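Local coordinates for protein vinylacetyl-CoA Delta-isomerase (PDB 6VJR) that probably acts on 4-hydroxybutyryl-CoA as a dehydratase and on vinylacetyl-CoA as a Delta-isomerase, using FAD and a [4Fe-4S] cluster, at residues H186-N192 / Q253-I257; Q99-G103 / N140-G145; L17-F22 / V224-R230; H194-P200 / I213-A219. Residues are numbered along the deposited sequence.

Contact 1: H186-N192 / Q253-I257; sequences HQTGCIN and QEALI. With FAD (flavin-adenine dinucleotide), chain F.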
# COMPACT_ATOMS: atom_id res chain seq x y z
N HIS A 186 8.18 -9.34 28.62
CA HIS A 186 7.79 -9.98 27.36
C HIS A 186 8.61 -11.24 27.05
O HIS A 186 8.95 -11.50 25.90
CB HIS A 186 8.00 -9.05 26.16
CG HIS A 186 7.71 -7.62 26.47
ND1 HIS A 186 6.47 -7.06 26.71
CD2 HIS A 186 8.61 -6.63 26.56
CE1 HIS A 186 6.65 -5.78 26.96
NE2 HIS A 186 7.94 -5.49 26.85
N GLN A 187 9.01 -11.97 28.07
CA GLN A 187 10.02 -13.01 27.88
C GLN A 187 9.46 -14.33 27.37
O GLN A 187 8.74 -15.02 28.09
CB GLN A 187 10.75 -13.17 29.20
CG GLN A 187 11.59 -11.96 29.55
CD GLN A 187 12.64 -11.66 28.52
OE1 GLN A 187 13.31 -12.57 28.04
NE2 GLN A 187 12.81 -10.40 28.15
N THR A 188 9.82 -14.64 26.13
CA THR A 188 9.31 -15.78 25.40
C THR A 188 9.83 -17.07 26.03
O THR A 188 11.03 -17.29 26.08
CB THR A 188 9.70 -15.65 23.91
OG1 THR A 188 9.04 -14.51 23.35
CG2 THR A 188 9.31 -16.87 23.12
N GLY A 189 8.88 -17.94 26.42
CA GLY A 189 9.21 -19.29 26.83
C GLY A 189 10.05 -19.37 28.10
O GLY A 189 10.62 -20.42 28.39
N CYS A 190 10.16 -18.30 28.87
CA CYS A 190 11.08 -18.30 30.01
C CYS A 190 10.77 -19.38 31.05
O CYS A 190 11.67 -20.08 31.55
CB CYS A 190 11.15 -16.93 30.68
SG CYS A 190 9.57 -16.22 31.21
N ILE A 191 9.49 -19.58 31.34
CA ILE A 191 9.03 -20.58 32.29
C ILE A 191 9.29 -22.00 31.76
O ILE A 191 9.42 -22.94 32.54
CB ILE A 191 7.57 -20.30 32.67
CG1 ILE A 191 7.51 -18.96 33.44
CG2 ILE A 191 6.96 -21.43 33.49
CD1 ILE A 191 6.13 -18.32 33.39
N ASN A 192 9.37 -22.13 30.42
CA ASN A 192 9.62 -23.38 29.72
C ASN A 192 11.11 -23.62 29.48
O ASN A 192 11.45 -24.57 28.82
CB ASN A 192 8.86 -23.39 28.39
CG ASN A 192 7.37 -23.26 28.58
OD1 ASN A 192 6.85 -23.47 29.68
ND2 ASN A 192 6.66 -22.94 27.51
N GLN A 253 4.16 -18.28 24.89
CA GLN A 253 4.22 -17.95 26.30
C GLN A 253 5.10 -16.71 26.45
O GLN A 253 6.22 -16.71 25.93
CB GLN A 253 4.92 -19.08 27.08
CG GLN A 253 5.40 -18.70 28.49
CD GLN A 253 6.10 -19.86 29.16
OE1 GLN A 253 7.34 -19.94 29.22
NE2 GLN A 253 5.29 -20.78 29.65
N GLU A 254 4.59 -15.75 27.22
CA GLU A 254 5.38 -14.61 27.65
C GLU A 254 5.17 -14.41 29.15
O GLU A 254 4.08 -14.68 29.69
CB GLU A 254 4.96 -13.35 26.89
CG GLU A 254 5.02 -13.50 25.37
CD GLU A 254 3.77 -14.12 24.74
OE1 GLU A 254 2.62 -13.70 25.07
OE2 GLU A 254 3.94 -15.00 23.85
N ALA A 255 6.24 -13.92 29.82
CA ALA A 255 6.10 -13.52 31.22
C ALA A 255 7.05 -12.37 31.52
O ALA A 255 8.05 -12.18 30.84
CB ALA A 255 6.34 -14.71 32.14
N LEU A 256 6.74 -11.65 32.60
CA LEU A 256 7.62 -10.67 33.21
C LEU A 256 8.46 -11.38 34.27
O LEU A 256 7.93 -12.01 35.18
CB LEU A 256 6.73 -9.59 33.82
CG LEU A 256 7.43 -8.46 34.56
CD1 LEU A 256 8.34 -7.62 33.70
CD2 LEU A 256 6.41 -7.61 35.29
N ILE A 257 9.77 -11.25 34.12
CA ILE A 257 10.72 -11.85 35.05
C ILE A 257 11.22 -10.76 36.00
O ILE A 257 11.83 -9.77 35.58
CB ILE A 257 11.90 -12.47 34.32
CG1 ILE A 257 11.51 -13.39 33.17
CG2 ILE A 257 12.78 -13.20 35.34
CD1 ILE A 257 12.70 -13.97 32.44
PA FAD F . 8.30 0.64 23.36
O1A FAD F . 9.76 0.84 23.33
O2A FAD F . 7.55 1.21 24.50
O5B FAD F . 7.76 1.07 21.92
C5B FAD F . 6.49 1.74 21.74
C4B FAD F . 6.64 2.76 20.64
O4B FAD F . 7.46 3.86 21.12
C3B FAD F . 7.29 2.28 19.33
O3B FAD F . 6.67 2.91 18.21
C2B FAD F . 8.73 2.75 19.47
O2B FAD F . 9.47 2.92 18.27
C1B FAD F . 8.54 4.07 20.22
N9A FAD F . 9.69 4.46 21.03
C8A FAD F . 10.20 3.88 22.17
N7A FAD F . 11.23 4.50 22.68
C5A FAD F . 11.44 5.55 21.81
C6A FAD F . 12.40 6.59 21.79
N6A FAD F . 13.32 6.74 22.75
N1A FAD F . 12.38 7.44 20.75
C2A FAD F . 11.43 7.29 19.81
N3A FAD F . 10.45 6.39 19.73
C4A FAD F . 10.51 5.53 20.77
N1 FAD F . 12.30 -9.35 24.37
C2 FAD F . 13.23 -10.16 24.96
O2 FAD F . 14.26 -9.72 25.49
N3 FAD F . 13.05 -11.53 24.92
C4 FAD F . 11.99 -12.19 24.36
O4 FAD F . 11.86 -13.40 24.46
C4X FAD F . 10.97 -11.31 23.82
N5 FAD F . 9.88 -11.86 23.28
C5X FAD F . 8.82 -11.03 22.98
C6 FAD F . 7.57 -11.56 22.63
C7 FAD F . 6.48 -10.74 22.37
C7M FAD F . 5.13 -11.36 22.10
C8 FAD F . 6.66 -9.35 22.31
C8M FAD F . 5.52 -8.45 21.91
C9 FAD F . 7.89 -8.80 22.56
C9A FAD F . 8.98 -9.63 22.93
N10 FAD F . 10.21 -9.10 23.32
C10 FAD F . 11.22 -9.90 23.86
C1' FAD F . 10.26 -7.64 23.52
C2' FAD F . 10.46 -6.75 22.32
O2' FAD F . 11.85 -6.77 22.00
C3' FAD F . 9.99 -5.33 22.64
O3' FAD F . 8.58 -5.38 22.72
C4' FAD F . 10.49 -4.24 21.67
O4' FAD F . 11.90 -4.03 21.84
C5' FAD F . 9.78 -2.92 21.86
O5' FAD F . 9.94 -2.47 23.19
P FAD F . 8.71 -2.11 24.08
O1P FAD F . 7.74 -3.20 24.16
O2P FAD F . 9.24 -1.55 25.33
O3P FAD F . 7.92 -0.93 23.32
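This is a buried, irregular antiparallel contact in the beta-rich part of an acyl-CoA dehydrogenase-like fold, beside the flavin. The end of strand 177-188 meets the start of strand 254-259 and then leaves through a type II turn from Gln187 to Cys190. Gln187 N donates to Ala255 O (2.9 Å), and Ala255 N returns a longer bond to Gln187 O (3.2 Å). Gly189 N reaches Gln253 O at 3.0 Å; its positive phi suits the turn. The Gln253 side chain lies along residues 190-192, where its OE1 accepts a weak bond from Ile191 N (3.0 Å). Gln253 NE2 gives a weak bond to Asn192 OD1 (3.1 Å) and also bonds Tyr228. Cys190 SG and Ile191 CD1 both pack on Ala255 CB, at 3.7 and 3.8 Å. Residues 187-188 also face the isoalloxazine. Gln187 NE2, also bonded to Ala185, donates to FAD O2 (3.1 Å). Thr188 N donates to FAD O4 (2.9 Å), and Thr188 OG1 donates to FAD N5 at 2.8 Å.

Contact 2: Q99-G103 / N140-G145; sequences QRCVG and NLVIGG. With SF4 (iron/sulfur cluster), chain E; FAD (flavin-adenine dinucleotide), chain F.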
# COMPACT_ATOMS: atom_id res chain seq x y z
N GLN A 99 9.55 -20.63 20.45
CA GLN A 99 10.25 -20.03 21.58
C GLN A 99 11.77 -20.13 21.58
O GLN A 99 12.41 -19.27 22.19
CB GLN A 99 9.70 -20.61 22.88
CG GLN A 99 8.25 -20.26 23.10
CD GLN A 99 7.45 -21.31 23.83
OE1 GLN A 99 7.67 -21.57 25.03
NE2 GLN A 99 6.50 -21.92 23.12
N ARG A 100 12.38 -21.15 20.99
CA ARG A 100 13.79 -21.45 21.29
C ARG A 100 14.78 -20.63 20.41
O ARG A 100 16.01 -20.69 20.61
CB ARG A 100 13.87 -22.96 21.02
CG ARG A 100 14.81 -23.74 21.91
CD ARG A 100 14.63 -25.24 21.85
NE ARG A 100 15.89 -25.83 22.30
CZ ARG A 100 16.16 -27.10 22.24
NH1 ARG A 100 15.32 -27.93 21.70
NH2 ARG A 100 17.33 -27.53 22.73
N CYS A 101 14.26 -19.86 19.44
CA CYS A 101 15.08 -19.05 18.54
C CYS A 101 15.81 -17.98 19.35
O CYS A 101 16.91 -17.60 19.01
CB CYS A 101 14.26 -18.35 17.44
SG CYS A 101 13.18 -19.51 16.56
N VAL A 102 15.15 -17.38 20.37
CA VAL A 102 15.74 -16.24 21.07
C VAL A 102 17.09 -16.62 21.70
O VAL A 102 18.11 -15.91 21.57
CB VAL A 102 14.78 -15.69 22.15
CG1 VAL A 102 15.25 -14.32 22.59
CG2 VAL A 102 13.36 -15.61 21.65
N GLY A 103 17.10 -17.78 22.35
CA GLY A 103 18.32 -18.27 23.00
C GLY A 103 19.42 -18.60 21.99
O GLY A 103 20.61 -18.36 22.24
N ASN A 140 21.47 -30.69 26.37
CA ASN A 140 20.40 -30.47 25.39
C ASN A 140 19.26 -29.64 25.98
O ASN A 140 18.12 -30.10 26.00
CB ASN A 140 19.91 -31.76 24.75
CG ASN A 140 19.18 -31.51 23.45
OD1 ASN A 140 19.18 -30.40 22.91
ND2 ASN A 140 18.53 -32.53 22.94
N LEU A 141 19.59 -28.43 26.46
CA LEU A 141 18.69 -27.58 27.25
C LEU A 141 18.05 -26.49 26.40
O LEU A 141 18.48 -26.19 25.29
CB LEU A 141 19.48 -26.98 28.42
CG LEU A 141 20.16 -28.02 29.31
CD1 LEU A 141 20.84 -27.37 30.52
CD2 LEU A 141 19.19 -29.10 29.76
N VAL A 142 17.01 -25.89 26.97
CA VAL A 142 16.29 -24.75 26.40
C VAL A 142 16.79 -23.48 27.10
O VAL A 142 16.79 -23.40 28.34
CB VAL A 142 14.77 -24.94 26.58
CG1 VAL A 142 13.98 -23.70 26.16
CG2 VAL A 142 14.28 -26.19 25.84
N ILE A 143 17.20 -22.51 26.26
CA ILE A 143 17.82 -21.28 26.74
C ILE A 143 16.94 -20.10 26.34
O ILE A 143 16.65 -19.92 25.16
CB ILE A 143 19.21 -21.10 26.11
CG1 ILE A 143 20.09 -22.38 26.16
CG2 ILE A 143 19.91 -19.87 26.71
CD1 ILE A 143 20.35 -22.91 27.55
N GLY A 144 16.53 -19.31 27.32
CA GLY A 144 15.86 -18.04 27.10
C GLY A 144 16.86 -16.91 26.84
O GLY A 144 17.94 -16.87 27.40
N GLY A 145 16.40 -15.88 26.11
CA GLY A 145 17.20 -14.72 25.81
C GLY A 145 16.50 -13.52 26.37
O GLY A 145 15.52 -13.08 25.78
FE1 SF4 E . 10.69 -15.43 17.60
FE2 SF4 E . 9.20 -16.87 15.80
FE3 SF4 E . 9.06 -17.45 18.33
FE4 SF4 E . 11.23 -18.18 16.93
S1 SF4 E . 9.16 -19.02 16.72
S2 SF4 E . 11.21 -17.15 19.04
S3 SF4 E . 11.44 -16.31 15.55
S4 SF4 E . 8.48 -15.44 17.43
PA FAD F . 8.30 0.64 23.36
O1A FAD F . 9.76 0.84 23.33
O2A FAD F . 7.55 1.21 24.50
O5B FAD F . 7.76 1.07 21.92
C5B FAD F . 6.49 1.74 21.74
C4B FAD F . 6.64 2.76 20.64
O4B FAD F . 7.46 3.86 21.12
C3B FAD F . 7.29 2.28 19.33
O3B FAD F . 6.67 2.91 18.21
C2B FAD F . 8.73 2.75 19.47
O2B FAD F . 9.47 2.92 18.27
C1B FAD F . 8.54 4.07 20.22
N9A FAD F . 9.69 4.46 21.03
C8A FAD F . 10.20 3.88 22.17
N7A FAD F . 11.23 4.50 22.68
C5A FAD F . 11.44 5.55 21.81
C6A FAD F . 12.40 6.59 21.79
N6A FAD F . 13.32 6.74 22.75
N1A FAD F . 12.38 7.44 20.75
C2A FAD F . 11.43 7.29 19.81
N3A FAD F . 10.45 6.39 19.73
C4A FAD F . 10.51 5.53 20.77
N1 FAD F . 12.30 -9.35 24.37
C2 FAD F . 13.23 -10.16 24.96
O2 FAD F . 14.26 -9.72 25.49
N3 FAD F . 13.05 -11.53 24.92
C4 FAD F . 11.99 -12.19 24.36
O4 FAD F . 11.86 -13.40 24.46
C4X FAD F . 10.97 -11.31 23.82
N5 FAD F . 9.88 -11.86 23.28
C5X FAD F . 8.82 -11.03 22.98
C6 FAD F . 7.57 -11.56 22.63
C7 FAD F . 6.48 -10.74 22.37
C7M FAD F . 5.13 -11.36 22.10
C8 FAD F . 6.66 -9.35 22.31
C8M FAD F . 5.52 -8.45 21.91
C9 FAD F . 7.89 -8.80 22.56
C9A FAD F . 8.98 -9.63 22.93
N10 FAD F . 10.21 -9.10 23.32
C10 FAD F . 11.22 -9.90 23.86
C1' FAD F . 10.26 -7.64 23.52
C2' FAD F . 10.46 -6.75 22.32
O2' FAD F . 11.85 -6.77 22.00
C3' FAD F . 9.99 -5.33 22.64
O3' FAD F . 8.58 -5.38 22.72
C4' FAD F . 10.49 -4.24 21.67
O4' FAD F . 11.90 -4.03 21.84
C5' FAD F . 9.78 -2.92 21.86
O5' FAD F . 9.94 -2.47 23.19
P FAD F . 8.71 -2.11 24.08
O1P FAD F . 7.74 -3.20 24.16
O2P FAD F . 9.24 -1.55 25.33
O3P FAD F . 7.92 -0.93 23.32
O HOH W 1 14.66 -19.02 23.19
O HOH W 2 17.84 -24.12 23.41
O HOH W 3 16.86 -21.33 23.13
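Arg100 lays one face of its guanidinium over Val142, with NE 3.9 Å from CG2. The contact packs the start of helix 101-121 against strand 143-146, an outermost strand of a four-stranded mixed sheet. Arg100 NH2 makes weak hydrogen bonds to Leu141 O (3.1 Å) and Asn140 OD1 (3.4 Å), while NH1 bonds Thr45. Waters fill the gap between the segments. Water 2 accepts from Arg100 NE (2.8 Å) and donates to Leu141 O (2.9 Å). Water 1 accepts from Gly103 N at 2.9 Å and lies 2.9 Å from Ile143 O. Farther along, glycines allow close approach. Gly103 CA makes a CA-H...O contact with Ile143 O at 3.2 Å, where a CB would clash. A CB on Gly145 would likewise strike Val102 CG1. The arrangement links two cofactor sites. Cys101 SG binds FE4 of the iron-sulfur cluster at 2.4 Å. Across the contact, Gly145 O accepts a hydrogen bond from FAD N3 at 3.0 Å.

Contact 3: L17-F22 / V224-R230; sequences LKVYLF and VTYIYGR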
# COMPACT_ATOMS: atom_id res chain seq x y z
N LEU A 17 9.21 -23.24 40.34
CA LEU A 17 9.34 -21.83 39.97
C LEU A 17 8.21 -21.06 40.63
O LEU A 17 7.14 -21.63 40.77
CB LEU A 17 9.24 -21.71 38.44
CG LEU A 17 10.54 -21.83 37.62
CD1 LEU A 17 11.31 -23.09 37.87
CD2 LEU A 17 10.30 -21.65 36.12
N LYS A 18 8.45 -19.80 41.00
CA LYS A 18 7.42 -18.92 41.51
C LYS A 18 6.75 -18.24 40.32
O LYS A 18 7.34 -17.35 39.72
CB LYS A 18 8.02 -17.91 42.49
CG LYS A 18 6.96 -17.09 43.14
CD LYS A 18 7.46 -15.98 44.06
CE LYS A 18 8.16 -16.45 45.25
NZ LYS A 18 8.67 -15.33 46.04
N VAL A 19 5.53 -18.68 39.99
CA VAL A 19 4.82 -18.20 38.81
C VAL A 19 3.43 -17.71 39.21
O VAL A 19 2.63 -18.49 39.72
CB VAL A 19 4.68 -19.27 37.72
CG1 VAL A 19 3.88 -18.79 36.52
CG2 VAL A 19 6.02 -19.82 37.29
N TYR A 20 3.16 -16.44 38.94
CA TYR A 20 1.83 -15.90 39.18
C TYR A 20 1.04 -15.83 37.88
O TYR A 20 1.54 -15.28 36.90
CB TYR A 20 1.91 -14.50 39.80
CG TYR A 20 2.38 -14.55 41.24
CD1 TYR A 20 1.57 -15.06 42.24
CD2 TYR A 20 3.63 -14.13 41.58
CE1 TYR A 20 1.99 -15.14 43.55
CE2 TYR A 20 4.05 -14.16 42.89
CZ TYR A 20 3.24 -14.68 43.89
OH TYR A 20 3.65 -14.82 45.19
N LEU A 21 -0.18 -16.41 37.89
CA LEU A 21 -1.11 -16.31 36.77
C LEU A 21 -2.51 -16.16 37.34
O LEU A 21 -2.97 -17.02 38.08
CB LEU A 21 -0.97 -17.56 35.90
CG LEU A 21 -2.00 -17.73 34.77
CD1 LEU A 21 -2.10 -16.52 33.87
CD2 LEU A 21 -1.59 -18.94 33.97
N PHE A 22 -3.19 -15.05 36.99
CA PHE A 22 -4.53 -14.78 37.47
C PHE A 22 -4.59 -14.77 39.00
O PHE A 22 -5.60 -15.18 39.60
CB PHE A 22 -5.54 -15.78 36.92
CG PHE A 22 -5.68 -15.76 35.41
CD1 PHE A 22 -5.86 -14.57 34.72
CD2 PHE A 22 -5.71 -16.96 34.71
CE1 PHE A 22 -6.01 -14.58 33.34
CE2 PHE A 22 -5.82 -16.97 33.32
CZ PHE A 22 -5.95 -15.76 32.64
N VAL A 224 13.86 -14.89 41.87
CA VAL A 224 13.13 -14.68 40.63
C VAL A 224 11.65 -14.90 40.87
O VAL A 224 11.25 -15.89 41.48
CB VAL A 224 13.60 -15.63 39.51
CG1 VAL A 224 12.81 -15.40 38.23
CG2 VAL A 224 15.11 -15.51 39.24
N THR A 225 10.85 -13.97 40.36
CA THR A 225 9.41 -14.14 40.29
C THR A 225 8.98 -13.97 38.83
O THR A 225 9.44 -13.03 38.16
CB THR A 225 8.71 -13.08 41.15
OG1 THR A 225 9.18 -13.10 42.51
CG2 THR A 225 7.21 -13.27 41.10
N TYR A 226 8.10 -14.87 38.37
CA TYR A 226 7.52 -14.79 37.02
C TYR A 226 6.07 -14.37 37.13
O TYR A 226 5.31 -14.96 37.91
CB TYR A 226 7.58 -16.14 36.29
CG TYR A 226 8.97 -16.70 36.11
CD1 TYR A 226 9.53 -17.50 37.08
CD2 TYR A 226 9.73 -16.42 34.98
CE1 TYR A 226 10.80 -18.05 36.93
CE2 TYR A 226 11.00 -16.96 34.82
CZ TYR A 226 11.54 -17.77 35.80
OH TYR A 226 12.81 -18.26 35.58
N ILE A 227 5.69 -13.35 36.34
CA ILE A 227 4.30 -12.91 36.28
C ILE A 227 3.81 -13.10 34.84
O ILE A 227 4.31 -12.46 33.94
CB ILE A 227 4.10 -11.49 36.80
CG1 ILE A 227 4.72 -11.28 38.19
CG2 ILE A 227 2.61 -11.20 36.81
CD1 ILE A 227 4.66 -9.86 38.68
N TYR A 228 2.90 -14.05 34.67
CA TYR A 228 2.51 -14.51 33.34
C TYR A 228 1.76 -13.40 32.59
O TYR A 228 0.96 -12.71 33.17
CB TYR A 228 1.61 -15.74 33.49
CG TYR A 228 1.76 -16.79 32.39
CD1 TYR A 228 2.72 -17.79 32.50
CD2 TYR A 228 0.95 -16.79 31.27
CE1 TYR A 228 2.92 -18.71 31.50
CE2 TYR A 228 1.13 -17.74 30.27
CZ TYR A 228 2.10 -18.70 30.41
OH TYR A 228 2.29 -19.63 29.43
N GLY A 229 1.98 -13.30 31.28
CA GLY A 229 1.20 -12.40 30.46
C GLY A 229 -0.11 -13.01 29.98
O GLY A 229 -0.19 -14.16 29.60
N ARG A 230 -1.16 -12.19 29.92
CA ARG A 230 -2.40 -12.60 29.28
C ARG A 230 -2.19 -12.65 27.77
O ARG A 230 -1.25 -12.05 27.25
CB ARG A 230 -3.53 -11.63 29.58
CG ARG A 230 -4.04 -11.67 31.01
CD ARG A 230 -5.45 -11.18 31.11
NE ARG A 230 -6.38 -12.20 30.60
CZ ARG A 230 -7.62 -12.35 31.03
NH1 ARG A 230 -8.18 -11.45 31.85
NH2 ARG A 230 -8.35 -13.35 30.57
O HOH W 4 10.97 -18.60 40.81
O HOH W 5 10.93 -15.14 44.44
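Val19 fits between two tyrosines. Its CG2 lies 4.1 Å from Tyr226 CB, and its CG1 lies 4.3 Å from Tyr228 CD1. Leu17 and Leu21 extend this apolar row. Leu17 CD2 meets Tyr226 CE1 at 3.7 Å. Leu21 sets CD2 over one face of the Tyr228 ring, and its CD1 is 3.8 Å from Tyr228 CB. Tyr226 OH bonds Ala219 and Tyr228 OH bonds Gln253. On the other face of the sheet, the edge of the Tyr20 ring takes the Thr225 methyl, with CD2 to CG2 at 3.7 Å. Pro392 of the second subunit packs on Ile227 there. Beyond the strands, the edge of the Phe22 ring abuts the face of the Arg230 guanidinium, with CE1 to CZ at 3.6 Å. Arg230 forms salt bridges with Asp234 and with Glu239 and Asp244 of the second subunit. At the exposed end, water 4 fills a gap, accepting from Lys18 N and donating to Val224 O, both at 2.8 Å. Between the side chains runs a regular ladder: Tyr226 N to Lys18 O (2.9 Å), Tyr20 N to Tyr226 O (2.8 Å) and Tyr228 N to Tyr20 O (2.9 Å). The axes differ by 20°. This is a twisted parallel strand pair, through which the N-terminal hairpin of strands 19-21 and 24-25 joins the larger mixed sheet.

Contact 4: H194-P200 / I213-A219; sequences HWIILMP and IVGAIPA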
# COMPACT_ATOMS: atom_id res chain seq x y z
N HIS A 194 15.35 -23.88 30.74
CA HIS A 194 16.26 -24.38 31.77
C HIS A 194 17.19 -23.28 32.30
O HIS A 194 17.50 -23.24 33.50
CB HIS A 194 17.03 -25.60 31.25
CG HIS A 194 16.18 -26.72 30.80
ND1 HIS A 194 15.99 -27.00 29.47
CD2 HIS A 194 15.38 -27.57 31.47
CE1 HIS A 194 15.18 -28.05 29.35
NE2 HIS A 194 14.77 -28.40 30.56
N TRP A 195 17.72 -22.46 31.39
CA TRP A 195 18.57 -21.33 31.69
C TRP A 195 18.04 -20.11 30.96
O TRP A 195 17.48 -20.26 29.87
CB TRP A 195 20.01 -21.56 31.26
CG TRP A 195 20.69 -22.64 32.05
CD1 TRP A 195 20.63 -23.99 31.87
CD2 TRP A 195 21.53 -22.42 33.19
NE1 TRP A 195 21.39 -24.63 32.82
CE2 TRP A 195 21.95 -23.68 33.64
CE3 TRP A 195 22.00 -21.27 33.83
CZ2 TRP A 195 22.78 -23.82 34.74
CZ3 TRP A 195 22.81 -21.41 34.92
CH2 TRP A 195 23.20 -22.67 35.36
N ILE A 196 18.31 -18.94 31.52
CA ILE A 196 17.95 -17.65 30.94
C ILE A 196 19.20 -16.77 30.96
O ILE A 196 19.89 -16.69 31.99
CB ILE A 196 16.81 -17.03 31.75
CG1 ILE A 196 15.54 -17.91 31.64
CG2 ILE A 196 16.55 -15.61 31.26
CD1 ILE A 196 14.51 -17.67 32.70
N ILE A 197 19.53 -16.19 29.79
CA ILE A 197 20.66 -15.28 29.69
C ILE A 197 20.16 -13.84 29.71
O ILE A 197 19.44 -13.40 28.81
CB ILE A 197 21.49 -15.54 28.41
CG1 ILE A 197 21.97 -17.00 28.31
CG2 ILE A 197 22.69 -14.60 28.42
CD1 ILE A 197 22.68 -17.34 27.04
N LEU A 198 20.55 -13.11 30.76
CA LEU A 198 20.22 -11.70 30.90
C LEU A 198 21.21 -10.89 30.07
O LEU A 198 22.41 -11.12 30.17
CB LEU A 198 20.35 -11.29 32.37
CG LEU A 198 19.53 -12.09 33.37
CD1 LEU A 198 19.87 -11.67 34.78
CD2 LEU A 198 18.04 -11.98 33.07
N MET A 199 20.71 -9.87 29.36
CA MET A 199 21.55 -9.05 28.49
C MET A 199 21.03 -7.62 28.49
O MET A 199 19.83 -7.43 28.53
CB MET A 199 21.53 -9.54 27.03
CG MET A 199 22.02 -10.96 26.80
SD MET A 199 21.72 -11.57 25.12
CE MET A 199 19.96 -11.95 25.25
N PRO A 200 21.91 -6.61 28.41
CA PRO A 200 21.47 -5.22 28.30
C PRO A 200 20.72 -4.98 27.00
O PRO A 200 20.98 -5.65 25.99
CB PRO A 200 22.73 -4.40 28.43
CG PRO A 200 23.82 -5.40 28.08
CD PRO A 200 23.36 -6.77 28.37
N ILE A 213 25.71 -5.70 32.39
CA ILE A 213 25.76 -7.04 32.96
C ILE A 213 25.11 -8.02 31.98
O ILE A 213 23.98 -7.83 31.53
CB ILE A 213 25.10 -7.09 34.35
CG1 ILE A 213 25.09 -8.50 34.95
CG2 ILE A 213 23.70 -6.48 34.35
CD1 ILE A 213 26.48 -9.06 35.24
N VAL A 214 25.87 -9.08 31.67
CA VAL A 214 25.35 -10.26 31.02
C VAL A 214 25.62 -11.44 31.94
O VAL A 214 26.76 -11.65 32.36
CB VAL A 214 26.00 -10.55 29.65
CG1 VAL A 214 25.49 -11.88 29.07
CG2 VAL A 214 25.76 -9.38 28.69
N GLY A 215 24.59 -12.25 32.18
CA GLY A 215 24.78 -13.44 32.99
C GLY A 215 23.69 -14.47 32.77
O GLY A 215 22.56 -14.10 32.47
N ALA A 216 24.06 -15.74 32.92
CA ALA A 216 23.13 -16.85 32.77
C ALA A 216 22.67 -17.28 34.16
O ALA A 216 23.47 -17.51 35.06
CB ALA A 216 23.82 -17.95 32.09
N ILE A 217 21.36 -17.46 34.28
CA ILE A 217 20.77 -17.92 35.52
C ILE A 217 19.92 -19.15 35.22
O ILE A 217 19.26 -19.23 34.17
CB ILE A 217 19.94 -16.83 36.21
CG1 ILE A 217 18.76 -16.36 35.40
CG2 ILE A 217 20.82 -15.64 36.58
CD1 ILE A 217 17.82 -15.45 36.16
N PRO A 218 19.88 -20.14 36.14
CA PRO A 218 18.93 -21.22 36.00
C PRO A 218 17.51 -20.68 36.18
O PRO A 218 17.30 -19.76 36.96
CB PRO A 218 19.41 -22.24 37.03
CG PRO A 218 19.92 -21.33 38.12
CD PRO A 218 20.65 -20.21 37.39
N ALA A 219 16.55 -21.31 35.51
CA ALA A 219 15.18 -20.82 35.59
C ALA A 219 14.67 -20.89 37.02
O ALA A 219 13.77 -20.14 37.36
CB ALA A 219 14.27 -21.62 34.70
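Ile213 opens the second strand of an antiparallel pair, with its O 3.4 Å from Pro200 CD. Val214 follows. Its CA makes a CA-H...O contact with Leu198 O (3.2 Å), its CG2 packs on Pro200 CD (3.6 Å), and its CG1 lies 4.0 Å from Ile197 CG2. Gly215 forms a hydrogen-bonded pair with Leu198. Leu198 N donates to Gly215 O at 2.8 Å, and Gly215 N donates to Leu198 O at 3.2 Å. Ala216 sits opposite Ile197 in a non-hydrogen-bonded pair. The strands come close here, with the two CA atoms 4.2 Å apart, and Ala216 CB also touches Trp195 CE3 at 4.2 Å. Ile217 pairs with Ile196 through two bonds, Ile217 N to Ile196 O and Ile196 N to Ile217 O, each 2.8 Å. Pro218 takes a non-hydrogen-bonded position, so its lack of an amide proton costs no bond across this pair. Its CB lies 4.1 Å from the centroid of the Trp195 six-membered ring, over the face, in a CH-pi contact. Ala219 ends the ladder, with its N donating to His194 O at 2.9 Å. The two strands are the inner pair of a four-stranded mixed sheet. Strand 143-146 flanks 195-198, strand 269-272 flanks 213-218, and helix 101-121 packs on Ile197, Met199 and Val214.

How the contacts relate
Contacts 1 and 3 meet in the larger mixed sheet, where strand 254-259 pairs with strand 224-228. Contacts 2 and 4 share the smaller sheet through strands 143-146 and 195-198. Contacts 1, 2 and 4 have no exposed touching residue. Contact 3 lies farthest from the chain centre and includes exposed Lys18. Contacts 1 and 2 both bond the flavin and meet where Asn192 ND2 lies 3.0 Å from Gln99 OE1. Contact 1 adds side-chain amide bonds to a loose strand pair; contact 2 relies on waters, an arginine and close-packed glycines. Contacts 3 and 4 are regular ladders, one parallel and one antiparallel. Contacts 1 and 3 touch the second subunit, whereas 2 and 4 stay within their own chain.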